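Local coordinates for probable chemoreceptor (Methyl-accepting chemotaxis) transmembrane protein (Rhizobium meliloti, PDB 6D8V), which probably senses quaternary ammonium compounds through its sensory domain, binding 1,1-dimethyl-prolinium, and so guides bacterial chemotaxis, at residues T13-I18 and W261-D266. Numbering follows the deposited sequence.
Sequences TEARAI and WLVLVD
Val-263 meets the helix with both of its methyls, CG1 against Ala-15 and CG2 against Ile-18, one helical turn on, a compact example of how a branched strand residue fits against a helix. Its CG1, set anti to the backbone N (chi1 176°), lies 3.9 Å from Ala-15 CB, while the other methyl, CG2, comes within 4.0 Å of Ile-18 CG2. The side chains of Ile-18 and Val-263 cross at about a right angle, and Ile-18 CG2 sits against both methyls of Val-263, with CG1 at 4.2 Å. The end of the Ile-18 side chain turns away from the strand, and Ile-18 also touches Leu-181 of helix 174-183 and Val-184. The single methyl of Ala-15 also faces Val-265, whose CG1 stands at a looser 4.4 Å, two residues further along the strand. With so small a residue as Ala-15 at the interface, the backbones come close: its CA is 6.1 Å from that of Val-263, and the axes of segments 13-18 and 261-266 approach to 8.8 Å, with 138° between their N-to-C directions. All four touching residues are buried, and the contact between them is wholly apolar. Tyr-250 and Phe-252 of strand 243-254 extend this surface beside Ala-15 and Val-263. Helix 2-45 here packs across one face of the antiparallel four-stranded sheet, a helix-on-sheet layering consistent with the membrane-proximal module of a double Cache (dCache) sensor, away from the 1,1-dimethyl-prolinium pocket.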
loop_
_atom_site.group_PDB
_atom_site.type_symbol
_atom_site.label_atom_id
_atom_site.label_comp_id
_atom_site.label_asym_id
_atom_site.label_seq_id
_atom_site.Cartn_x
_atom_site.Cartn_y
_atom_site.Cartn_z
ATOM N N THR A 13 -14.412 5.135 -18.578
ATOM C CA THR A 13 -13.666 4.183 -19.397
ATOM C C THR A 13 -12.187 4.197 -19.043
ATOM O O THR A 13 -11.536 3.146 -18.986
ATOM C CB THR A 13 -13.869 4.504 -20.878
ATOM O OG1 THR A 13 -15.151 4.022 -21.300
ATOM C CG2 THR A 13 -12.775 3.865 -21.714
ATOM N N GLU A 14 -11.646 5.383 -18.788
ATOM C CA GLU A 14 -10.237 5.523 -18.460
ATOM C C GLU A 14 -9.965 5.125 -17.008
ATOM O O GLU A 14 -8.921 4.535 -16.703
ATOM C CB GLU A 14 -9.832 6.966 -18.748
ATOM C CG GLU A 14 -8.375 7.301 -18.677
ATOM C CD GLU A 14 -8.150 8.771 -18.968
ATOM O OE1 GLU A 14 -8.752 9.277 -19.940
ATOM O OE2 GLU A 14 -7.391 9.423 -18.216
ATOM N N ALA A 15 -10.893 5.436 -16.094
ATOM C CA ALA A 15 -10.750 4.964 -14.717
ATOM C C ALA A 15 -10.805 3.449 -14.648
ATOM O O ALA A 15 -10.049 2.842 -13.880
ATOM C CB ALA A 15 -11.830 5.570 -13.812
ATOM N N ARG A 16 -11.683 2.826 -15.446
ATOM C CA ARG A 16 -11.701 1.370 -15.540
ATOM C C ARG A 16 -10.334 0.838 -15.958
ATOM O O ARG A 16 -9.840 -0.142 -15.387
ATOM C CB ARG A 16 -12.802 0.923 -16.508
ATOM C CG ARG A 16 -12.877 -0.584 -16.775
ATOM C CD ARG A 16 -14.316 -1.052 -17.011
ATOM N NE ARG A 16 -15.093 -0.121 -17.829
ATOM C CZ ARG A 16 -16.101 0.626 -17.377
ATOM N NH1 ARG A 16 -16.480 0.550 -16.106
ATOM N NH2 ARG A 16 -16.746 1.445 -18.202
ATOM N N ALA A 17 -9.692 1.490 -16.929
ATOM C CA ALA A 17 -8.338 1.106 -17.322
ATOM C C ALA A 17 -7.338 1.293 -16.182
ATOM O O ALA A 17 -6.486 0.426 -15.951
ATOM C CB ALA A 17 -7.901 1.911 -18.542
ATOM N N ILE A 18 -7.409 2.426 -15.470
ATOM C CA ILE A 18 -6.454 2.705 -14.397
ATOM C C ILE A 18 -6.636 1.722 -13.257
ATOM O O ILE A 18 -5.658 1.266 -12.650
ATOM C CB ILE A 18 -6.608 4.152 -13.893
ATOM C CG1 ILE A 18 -6.281 5.175 -14.999
ATOM C CG2 ILE A 18 -5.784 4.370 -12.609
ATOM C CD1 ILE A 18 -4.946 4.945 -15.684
ATOM N N TRP A 261 -10.263 1.151 -3.481
ATOM C CA TRP A 261 -9.715 2.484 -3.665
ATOM C C TRP A 261 -10.568 3.272 -4.651
ATOM O O TRP A 261 -11.356 2.710 -5.417
ATOM C CB TRP A 261 -8.278 2.431 -4.177
ATOM C CG TRP A 261 -7.283 2.005 -3.148
ATOM C CD1 TRP A 261 -7.513 1.758 -1.826
ATOM C CD2 TRP A 261 -5.887 1.779 -3.360
ATOM N NE1 TRP A 261 -6.342 1.392 -1.201
ATOM C CE2 TRP A 261 -5.331 1.396 -2.124
ATOM C CE3 TRP A 261 -5.055 1.860 -4.481
ATOM C CZ2 TRP A 261 -3.984 1.093 -1.976
ATOM C CZ3 TRP A 261 -3.714 1.560 -4.333
ATOM C CH2 TRP A 261 -3.191 1.186 -3.088
ATOM N N LEU A 262 -10.389 4.588 -4.634
ATOM C CA LEU A 262 -11.028 5.488 -5.582
ATOM C C LEU A 262 -9.991 5.981 -6.579
ATOM O O LEU A 262 -8.940 6.504 -6.192
ATOM C CB LEU A 262 -11.670 6.695 -4.889
ATOM C CG LEU A 262 -12.857 6.458 -3.984
ATOM C CD1 LEU A 262 -13.781 5.431 -4.614
ATOM C CD2 LEU A 262 -12.380 6.004 -2.620
ATOM N N VAL A 263 -10.289 5.812 -7.848
ATOM C CA VAL A 263 -9.641 6.577 -8.896
ATOM C C VAL A 263 -10.403 7.885 -9.022
ATOM O O VAL A 263 -11.639 7.900 -9.031
ATOM C CB VAL A 263 -9.632 5.797 -10.222
ATOM C CG1 VAL A 263 -9.046 6.632 -11.331
ATOM C CG2 VAL A 263 -8.846 4.506 -10.065
ATOM N N LEU A 264 -9.673 8.984 -9.058
ATOM C CA LEU A 264 -10.239 10.284 -9.368
ATOM C C LEU A 264 -9.686 10.700 -10.715
ATOM O O LEU A 264 -8.470 10.666 -10.933
ATOM C CB LEU A 264 -9.875 11.337 -8.319
ATOM C CG LEU A 264 -10.122 11.039 -6.847
ATOM C CD1 LEU A 264 -9.716 12.256 -6.036
ATOM C CD2 LEU A 264 -11.578 10.683 -6.609
ATOM N N VAL A 265 -10.568 11.093 -11.611
ATOM C CA VAL A 265 -10.171 11.508 -12.944
ATOM C C VAL A 265 -10.739 12.902 -13.152
ATOM O O VAL A 265 -11.956 13.107 -13.052
ATOM C CB VAL A 265 -10.640 10.504 -14.014
ATOM C CG1 VAL A 265 -12.027 9.980 -13.660
ATOM C CG2 VAL A 265 -10.587 11.122 -15.403
ATOM N N ASP A 266 -9.852 13.862 -13.380
ATOM C CA ASP A 266 -10.221 15.260 -13.491
ATOM C C ASP A 266 -10.210 15.642 -14.961
ATOM O O ASP A 266 -9.194 15.468 -15.644
ATOM C CB ASP A 266 -9.259 16.137 -12.687
ATOM C CG ASP A 266 -9.467 16.013 -11.173
ATOM O OD1 ASP A 266 -10.474 15.407 -10.750
ATOM O OD2 ASP A 266 -8.630 16.528 -10.400
#